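Local structure of Phi class glutathione transferase GSTF1 (Populus tremula x Populus tremuloides, 4RI6) at residues A[12-17]-A[173-178]; A[119-124]-A[180-185]. The protein probably catalyses the transfer of glutathione to electrophilic substrates such as organic halides, releasing the halide ion, as a Phi class glutathione transferase that takes part in detoxification. All coordinates share one frame; numbering follows the deposited sequence.

Contact 1: residues A[12-17]-A[173-178]; sequences LSTAVS and GDYLVN. With GSH (glutathione), chain C.
The turn that leads into helix 14-25 faces helix 164-179, and the backbones come nearest at Thr14 and Tyr175, whose CA atoms lie 8.7 Å apart. The phenol of Tyr175 reaches past Thr14 to the preceding turn: Tyr175 OH donates to Leu12 O over 2.6 Å, in the carbonyl plane and on a lone pair, with a C=O...O angle of 121°. Leu12 CB lies beside the same hydroxyl. Thr14 meets the ring at its edge, CG2 lying 3.7 Å from Tyr175 CD2. Having CG2 beside its own backbone N and OG1 between N and the carbonyl carbon (chi1 51°), Thr14 turns its methyl to the tyrosine, while its OG1 lies 3.4 Å from glutathione SG2. Ser13 N-caps the helix: Val16 N donates to Ser13 OG at 3.1 Å, almost straight (176°), while the same OG lies 3.2 Å from the glutathione SG2. A phenylalanine in place of Tyr175 would probably leave Leu12 O without this donor and the turn without its polar tie to the helix. The chemistry thus implies an interdomain tie, in which a single hydrogen bond and a methyl-to-ring-edge contact join the C-terminal helical domain to the thioredoxin-like domain just before glutathione-binding Ser13.

Contact 2: residues A[119-124]-A[180-185]; sequences HDLLFS and TDKGYL
Thr180 CG2 sits between two leucine methyls at the end of helix 93-122, 3.9 Å from Leu121 CD1 and 3.9 Å from Leu122 CD1. CD1 is the branch that touches in each leucine; both side chains cross the threonine at about a right angle, and no hydrogen bond joins the two segments. Leu121 CD1 also reaches the aliphatic part of Lys182, 4.0 Å from its CG. The next shell fixes these groups. Thr180 OG1 accepts from Lys182 N at 2.9 Å, closing an ST turn, and is further hydrogen-bonded to Leu176 O in the preceding helix, which probably helps keep the methyl facing the leucines. The lysine chain bends at its second torsion (chi2 -52°), and its NZ forms a salt bridge with Asp181 OD1 at 3.1 Å, meeting the carboxylate on its syn side, 24° out of plane. The polar end is thereby engaged next to the methylenes that pack on Leu121. Farther out, Ile133 of helix 130-150 touches both Leu121 and Lys182, whereas Leu122 leans on Ser179. Within the all-helical C-terminal domain of the glutathione transferase fold, this surface contact packs the end of helix 93-122 against the turn joining helices 164-179 and 184-187, with helix 130-150 alongside.

The centres of contacts 1 and 2 lie about 10 Å apart, and helix 164-179 connects them: it carries residues 173-178 and runs straight into the turn at 180-185. Along the chain the segments alternate, in the order 12-17, 119-124, 173-178 and 180-185. Contact 1 joins the thioredoxin-like N-terminal domain to the helical C-terminal domain beside glutathione, whereas contact 2 lies wholly within the C-terminal domain, nearer the surface. They also touch directly, since Tyr175 packs on Leu122 and stacks edge-to-face with Phe123. The tyrosine that reaches the glutathione-binding turn is thus itself flanked by the end of helix 93-122, linking that helix end to the domain interface.

Contact 1: residues A[12-17]-A[173-178]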
ATOM      1  N   LEU A  12       6.447  -0.795 -20.239  1.00 23.82           N
ATOM      2  CA  LEU A  12       6.576   0.645 -19.930  1.00 23.78           C
ATOM      3  C   LEU A  12       5.806   1.019 -18.664  1.00 22.61           C
ATOM      4  O   LEU A  12       6.074   2.050 -18.050  1.00 23.14           O
ATOM      5  CB  LEU A  12       6.100   1.521 -21.109  1.00 24.47           C
ATOM      6  CG  LEU A  12       4.640   1.372 -21.577  1.00 25.65           C
ATOM      7  CD1 LEU A  12       3.662   2.200 -20.745  1.00 26.15           C
ATOM      8  CD2 LEU A  12       4.513   1.750 -23.037  1.00 25.93           C
ATOM      9  N   SER A  13       4.863   0.177 -18.247  1.00 20.70           N
ATOM     10  CA  SER A  13       4.106   0.469 -17.035  1.00 19.48           C
ATOM     11  C   SER A  13       4.952   0.242 -15.784  1.00 18.27           C
ATOM     12  O   SER A  13       5.622  -0.773 -15.640  1.00 19.49           O
ATOM     13  CB  SER A  13       2.841  -0.403 -16.956  1.00 19.83           C
ATOM     14  OG  SER A  13       2.472  -0.649 -15.593  1.00 22.63           O
ATOM     15  N   THR A  14       4.887   1.179 -14.858  1.00 17.09           N
ATOM     16  CA  THR A  14       5.663   1.055 -13.623  1.00 16.96           C
ATOM     17  C   THR A  14       5.229  -0.141 -12.801  1.00 17.28           C
ATOM     18  O   THR A  14       6.066  -0.862 -12.275  1.00 17.54           O
ATOM     19  CB  THR A  14       5.544   2.313 -12.770  1.00 17.57           C
ATOM     20  OG1 THR A  14       4.160   2.639 -12.616  1.00 18.48           O
ATOM     21  CG2 THR A  14       6.260   3.472 -13.430  1.00 18.09           C
ATOM     22  N   ALA A  15       3.915  -0.342 -12.686  1.00 17.10           N
ATOM     23  CA  ALA A  15       3.410  -1.465 -11.910  1.00 17.39           C
ATOM     24  C   ALA A  15       3.734  -2.810 -12.562  1.00 17.99           C
ATOM     25  O   ALA A  15       4.045  -3.777 -11.880  1.00 17.86           O
ATOM     26  CB  ALA A  15       1.909  -1.318 -11.689  1.00 18.11           C
ATOM     27  N   VAL A  16       3.652  -2.891 -13.883  1.00 18.13           N
ATOM     28  CA  VAL A  16       4.120  -4.099 -14.571  1.00 19.33           C
ATOM     29  C   VAL A  16       5.625  -4.328 -14.315  1.00 18.56           C
ATOM     30  O   VAL A  16       6.064  -5.442 -14.060  1.00 19.15           O
ATOM     31  CB  VAL A  16       3.866  -4.020 -16.108  1.00 20.20           C
ATOM     32  CG1 VAL A  16       4.488  -5.227 -16.832  1.00 21.38           C
ATOM     33  CG2 VAL A  16       2.355  -3.925 -16.408  1.00 21.55           C
ATOM     34  N   SER A  17       6.408  -3.263 -14.400  1.00 17.73           N
ATOM     35  CA  SER A  17       7.854  -3.351 -14.193  1.00 18.62           C
ATOM     36  C   SER A  17       8.211  -3.889 -12.812  1.00 18.74           C
ATOM     37  O   SER A  17       9.165  -4.651 -12.657  1.00 19.43           O
ATOM     38  CB  SER A  17       8.510  -1.975 -14.399  1.00 18.83           C
ATOM     39  OG  SER A  17       8.547  -1.643 -15.778  1.00 20.03           O
ATOM     40  N   GLY A 173      11.316   5.715  -9.578  1.00 19.40           N
ATOM     41  CA  GLY A 173      12.630   6.313  -9.472  1.00 19.78           C
ATOM     42  C   GLY A 173      13.329   6.383 -10.813  1.00 19.75           C
ATOM     43  O   GLY A 173      13.900   7.417 -11.181  1.00 20.05           O
ATOM     44  N   ASP A 174      13.260   5.300 -11.582  1.00 18.42           N
ATOM     45  CA  ASP A 174      14.031   5.229 -12.814  1.00 19.38           C
ATOM     46  C   ASP A 174      13.462   6.211 -13.827  1.00 20.11           C
ATOM     47  O   ASP A 174      14.212   6.875 -14.545  1.00 20.54           O
ATOM     48  CB  ASP A 174      14.042   3.795 -13.383  1.00 20.56           C
ATOM     49  CG  ASP A 174      15.175   3.570 -14.395  1.00 24.39           C
ATOM     50  OD1 ASP A 174      15.021   4.010 -15.538  1.00 25.28           O
ATOM     51  OD2 ASP A 174      16.232   2.987 -14.051  1.00 26.24           O
ATOM     52  N   TYR A 175      12.137   6.343 -13.877  1.00 19.36           N
ATOM     53  CA  TYR A 175      11.572   7.298 -14.818  1.00 18.95           C
ATOM     54  C   TYR A 175      11.961   8.724 -14.432  1.00 18.90           C
ATOM     55  O   TYR A 175      12.299   9.534 -15.298  1.00 19.17           O
ATOM     56  CB  TYR A 175      10.051   7.165 -14.890  1.00 19.04           C
ATOM     57  CG  TYR A 175       9.531   6.198 -15.943  1.00 19.75           C
ATOM     58  CD1 TYR A 175       9.839   6.355 -17.282  1.00 20.03           C
ATOM     59  CD2 TYR A 175       8.687   5.151 -15.588  1.00 18.93           C
ATOM     60  CE1 TYR A 175       9.336   5.472 -18.232  1.00 20.12           C
ATOM     61  CE2 TYR A 175       8.182   4.271 -16.529  1.00 18.80           C
ATOM     62  CZ  TYR A 175       8.509   4.444 -17.857  1.00 19.95           C
ATOM     63  OH  TYR A 175       8.020   3.598 -18.830  1.00 20.90           O
ATOM     64  N   LEU A 176      11.922   9.045 -13.145  1.00 18.09           N
ATOM     65  CA  LEU A 176      12.291  10.394 -12.735  1.00 18.87           C
ATOM     66  C   LEU A 176      13.767  10.667 -13.027  1.00 19.99           C
ATOM     67  O   LEU A 176      14.106  11.718 -13.569  1.00 21.20           O
ATOM     68  CB  LEU A 176      11.990  10.619 -11.246  1.00 18.81           C
ATOM     69  CG  LEU A 176      10.486  10.653 -10.950  1.00 19.09           C
ATOM     70  CD1 LEU A 176      10.232  10.731  -9.461  1.00 19.06           C
ATOM     71  CD2 LEU A 176       9.793  11.824 -11.693  1.00 21.04           C
ATOM     72  N   VAL A 177      14.642   9.723 -12.693  1.00 19.49           N
ATOM     73  CA  VAL A 177      16.081   9.951 -12.872  1.00 21.13           C
ATOM     74  C   VAL A 177      16.476  10.038 -14.345  1.00 22.04           C
ATOM     75  O   VAL A 177      17.293  10.878 -14.720  1.00 24.06           O
ATOM     76  CB  VAL A 177      16.915   8.847 -12.163  1.00 21.63           C
ATOM     77  CG1 VAL A 177      18.382   8.944 -12.502  1.00 23.25           C
ATOM     78  CG2 VAL A 177      16.761   8.967 -10.662  1.00 21.33           C
ATOM     79  N   ASN A 178      15.908   9.175 -15.179  1.00 21.07           N
ATOM     80  CA  ASN A 178      16.435   8.995 -16.531  1.00 22.74           C
ATOM     81  C   ASN A 178      15.587   9.601 -17.623  1.00 22.99           C
ATOM     82  O   ASN A 178      16.047   9.717 -18.760  1.00 24.83           O
ATOM     83  CB  ASN A 178      16.623   7.514 -16.815  1.00 24.49           C
ATOM     84  CG  ASN A 178      17.630   6.885 -15.903  1.00 27.00           C
ATOM     85  OD1 ASN A 178      17.327   5.926 -15.201  1.00 28.08           O
ATOM     86  ND2 ASN A 178      18.828   7.439 -15.881  1.00 27.35           N
TER
HETATM   87  N1  GSH C 500      -2.066   0.025  -7.717  0.58 23.00           N
HETATM   88  CA1 GSH C 500      -1.977  -0.690  -8.978  0.58 29.21           C
HETATM   89  C1  GSH C 500      -0.882  -1.737  -9.028  0.58 18.45           C
HETATM   90  O11 GSH C 500       0.110  -1.495  -8.370  0.58 14.60           O
HETATM   91  O12 GSH C 500      -0.999  -2.802  -9.677  0.58 17.58           O
HETATM   92  CB1 GSH C 500      -1.660   0.422  -9.950  0.58 31.91           C
HETATM   93  CG1 GSH C 500      -2.096   0.003 -11.322  0.58 29.28           C
HETATM   94  CD1 GSH C 500      -1.990   1.171 -12.259  0.58 23.89           C
HETATM   95  OE1 GSH C 500      -2.312   2.304 -11.960  0.58 27.64           O
HETATM   96  N2  GSH C 500      -1.541   0.819 -13.443  0.58 25.99           N
HETATM   97  CA2 GSH C 500      -1.360   1.675 -14.574  0.58 52.92           C
HETATM   98  C2  GSH C 500      -2.533   1.454 -15.489  0.58 18.91           C
HETATM   99  O2  GSH C 500      -3.000   0.341 -15.562  0.58 22.81           O
HETATM  100  CB2 GSH C 500      -0.014   1.264 -15.185  0.58 21.30           C
HETATM  101  SG2 GSH C 500       1.380   2.147 -14.450  0.58 28.96           S
HETATM  102  N3  GSH C 500      -2.974   2.515 -16.174  0.58 29.38           N
HETATM  103  CA3 GSH C 500      -4.038   2.433 -17.151  0.58 29.46           C
HETATM  104  C3  GSH C 500      -5.380   2.810 -16.581  0.58 25.76           C
HETATM  105  O31 GSH C 500      -5.469   3.066 -15.361  0.58 40.35           O
HETATM  106  O32 GSH C 500      -6.355   2.852 -17.355  0.58 28.40           O

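Contact 2: residues A[119-124]-A[180-185]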
ATOM      1  N   HIS A 119       3.509  10.425 -14.010  1.00 20.31           N
ATOM      2  CA  HIS A 119       2.352  10.499 -14.875  1.00 20.91           C
ATOM      3  C   HIS A 119       2.246  11.860 -15.564  1.00 20.76           C
ATOM      4  O   HIS A 119       2.084  11.936 -16.775  1.00 21.39           O
ATOM      5  CB  HIS A 119       1.058  10.217 -14.119  1.00 21.89           C
ATOM      6  CG  HIS A 119      -0.128  10.286 -15.010  1.00 24.74           C
ATOM      7  ND1 HIS A 119      -0.896  11.419 -15.140  1.00 27.07           N
ATOM      8  CD2 HIS A 119      -0.592   9.404 -15.922  1.00 26.15           C
ATOM      9  CE1 HIS A 119      -1.839  11.203 -16.039  1.00 27.40           C
ATOM     10  NE2 HIS A 119      -1.671   9.990 -16.535  1.00 28.59           N
ATOM     11  N   ASP A 120       2.369  12.943 -14.805  1.00 20.49           N
ATOM     12  CA  ASP A 120       2.147  14.260 -15.385  1.00 21.69           C
ATOM     13  C   ASP A 120       3.227  14.633 -16.388  1.00 23.03           C
ATOM     14  O   ASP A 120       2.945  15.308 -17.373  1.00 24.10           O
ATOM     15  CB  ASP A 120       2.056  15.312 -14.293  1.00 23.61           C
ATOM     16  CG  ASP A 120       0.781  15.182 -13.474  1.00 25.78           C
ATOM     17  OD1 ASP A 120      -0.150  14.456 -13.905  1.00 26.77           O
ATOM     18  OD2 ASP A 120       0.697  15.805 -12.400  1.00 27.53           O
ATOM     19  N   LEU A 121       4.455  14.175 -16.145  1.00 22.64           N
ATOM     20  CA  LEU A 121       5.575  14.528 -17.007  1.00 21.47           C
ATOM     21  C   LEU A 121       5.785  13.615 -18.204  1.00 23.75           C
ATOM     22  O   LEU A 121       6.374  14.053 -19.191  1.00 26.16           O
ATOM     23  CB  LEU A 121       6.878  14.554 -16.206  1.00 20.63           C
ATOM     24  CG  LEU A 121       6.945  15.601 -15.107  1.00 21.40           C
ATOM     25  CD1 LEU A 121       8.126  15.335 -14.222  1.00 21.52           C
ATOM     26  CD2 LEU A 121       7.056  16.968 -15.743  1.00 22.26           C
ATOM     27  N   LEU A 122       5.329  12.368 -18.122  1.00 22.82           N
ATOM     28  CA  LEU A 122       5.637  11.377 -19.153  1.00 22.54           C
ATOM     29  C   LEU A 122       4.449  10.666 -19.784  1.00 23.32           C
ATOM     30  O   LEU A 122       4.607  10.088 -20.870  1.00 24.86           O
ATOM     31  CB  LEU A 122       6.571  10.318 -18.577  1.00 22.70           C
ATOM     32  CG  LEU A 122       7.918  10.879 -18.111  1.00 23.23           C
ATOM     33  CD1 LEU A 122       8.685   9.822 -17.350  1.00 22.74           C
ATOM     34  CD2 LEU A 122       8.734  11.400 -19.275  1.00 24.65           C
ATOM     35  N   PHE A 123       3.294  10.675 -19.109  1.00 23.78           N
ATOM     36  CA  PHE A 123       2.140   9.904 -19.560  1.00 25.03           C
ATOM     37  C   PHE A 123       0.827  10.643 -19.483  1.00 28.51           C
ATOM     38  O   PHE A 123      -0.200  10.024 -19.277  1.00 32.63           O
ATOM     39  CB  PHE A 123       2.022   8.620 -18.755  1.00 24.15           C
ATOM     40  CG  PHE A 123       3.206   7.739 -18.875  1.00 23.67           C
ATOM     41  CD1 PHE A 123       3.402   6.989 -20.028  1.00 24.68           C
ATOM     42  CD2 PHE A 123       4.152   7.689 -17.863  1.00 24.00           C
ATOM     43  CE1 PHE A 123       4.499   6.187 -20.152  1.00 25.58           C
ATOM     44  CE2 PHE A 123       5.267   6.895 -17.992  1.00 25.02           C
ATOM     45  CZ  PHE A 123       5.443   6.142 -19.140  1.00 25.80           C
ATOM     46  N   SER A 124       0.851  11.955 -19.634  1.00 27.81           N
ATOM     47  CA  SER A 124      -0.363  12.748 -19.577  1.00 29.21           C
ATOM     48  C   SER A 124      -0.753  13.227 -20.967  1.00 28.72           C
ATOM     49  O   SER A 124       0.113  13.444 -21.805  1.00 29.76           O
ATOM     50  CB  SER A 124      -0.176  13.941 -18.657  1.00 30.83           C
ATOM     51  OG  SER A 124      -1.401  14.640 -18.540  1.00 32.56           O
ATOM     52  N   THR A 180      13.205  12.472 -16.871  1.00 23.13           N
ATOM     53  CA  THR A 180      12.734  13.816 -16.536  1.00 22.61           C
ATOM     54  C   THR A 180      13.901  14.657 -16.085  1.00 23.10           C
ATOM     55  O   THR A 180      15.015  14.149 -15.969  1.00 24.53           O
ATOM     56  CB  THR A 180      11.676  13.805 -15.430  1.00 21.81           C
ATOM     57  OG1 THR A 180      12.308  13.660 -14.146  1.00 21.58           O
ATOM     58  CG2 THR A 180      10.659  12.700 -15.673  1.00 22.47           C
ATOM     59  N   ASP A 181      13.656  15.933 -15.808  1.00 23.68           N
ATOM     60  CA  ASP A 181      14.717  16.769 -15.265  1.00 25.22           C
ATOM     61  C   ASP A 181      14.617  16.846 -13.735  1.00 24.68           C
ATOM     62  O   ASP A 181      15.168  17.751 -13.106  1.00 25.90           O
ATOM     63  CB  ASP A 181      14.696  18.162 -15.913  1.00 28.29           C
ATOM     64  CG  ASP A 181      13.484  18.991 -15.539  1.00 32.07           C
ATOM     65  OD1 ASP A 181      12.580  18.514 -14.828  1.00 32.47           O
ATOM     66  OD2 ASP A 181      13.448  20.164 -15.982  1.00 35.12           O
ATOM     67  N   LYS A 182      13.966  15.853 -13.142  1.00 22.98           N
ATOM     68  CA  LYS A 182      13.811  15.802 -11.688  1.00 21.58           C
ATOM     69  C   LYS A 182      14.822  14.863 -11.020  1.00 20.26           C
ATOM     70  O   LYS A 182      14.746  14.610  -9.818  1.00 19.65           O
ATOM     71  CB  LYS A 182      12.394  15.356 -11.309  1.00 23.25           C
ATOM     72  CG  LYS A 182      11.288  16.186 -11.943  1.00 25.01           C
ATOM     73  CD  LYS A 182      11.479  17.682 -11.722  1.00 27.26           C
ATOM     74  CE  LYS A 182      10.321  18.435 -12.342  1.00 29.08           C
ATOM     75  NZ  LYS A 182      10.679  19.815 -12.720  1.00 30.60           N
ATOM     76  N   GLY A 183      15.757  14.340 -11.797  1.00 20.86           N
ATOM     77  CA  GLY A 183      16.715  13.374 -11.291  1.00 20.80           C
ATOM     78  C   GLY A 183      17.552  13.900 -10.153  1.00 21.15           C
ATOM     79  O   GLY A 183      17.995  13.109  -9.320  1.00 20.40           O
ATOM     80  N   TYR A 184      17.741  15.222 -10.098  1.00 21.92           N
ATOM     81  CA  TYR A 184      18.472  15.855  -8.996  1.00 21.16           C
ATOM     82  C   TYR A 184      17.912  15.466  -7.616  1.00 19.58           C
ATOM     83  O   TYR A 184      18.626  15.492  -6.618  1.00 19.42           O
ATOM     84  CB  TYR A 184      18.456  17.389  -9.130  1.00 21.31           C
ATOM     85  CG  TYR A 184      17.104  18.053  -8.933  1.00 21.34           C
ATOM     86  CD1 TYR A 184      16.655  18.432  -7.670  1.00 22.17           C
ATOM     87  CD2 TYR A 184      16.270  18.305 -10.008  1.00 21.53           C
ATOM     88  CE1 TYR A 184      15.415  19.032  -7.495  1.00 22.95           C
ATOM     89  CE2 TYR A 184      15.031  18.913  -9.834  1.00 23.82           C
ATOM     90  CZ  TYR A 184      14.610  19.278  -8.582  1.00 24.62           C
ATOM     91  OH  TYR A 184      13.374  19.882  -8.405  1.00 27.30           O
ATOM     92  N   LEU A 185      16.631  15.119  -7.549  1.00 18.75           N
ATOM     93  CA  LEU A 185      16.039  14.725  -6.275  1.00 18.75           C
ATOM     94  C   LEU A 185      16.778  13.541  -5.671  1.00 18.74           C
ATOM     95  O   LEU A 185      16.958  13.458  -4.445  1.00 18.73           O
ATOM     96  CB  LEU A 185      14.549  14.383  -6.444  1.00 19.11           C
ATOM     97  CG  LEU A 185      13.634  15.561  -6.722  1.00 20.33           C
ATOM     98  CD1 LEU A 185      12.290  15.077  -7.194  1.00 21.67           C
ATOM     99  CD2 LEU A 185      13.501  16.430  -5.457  1.00 21.70           C
TER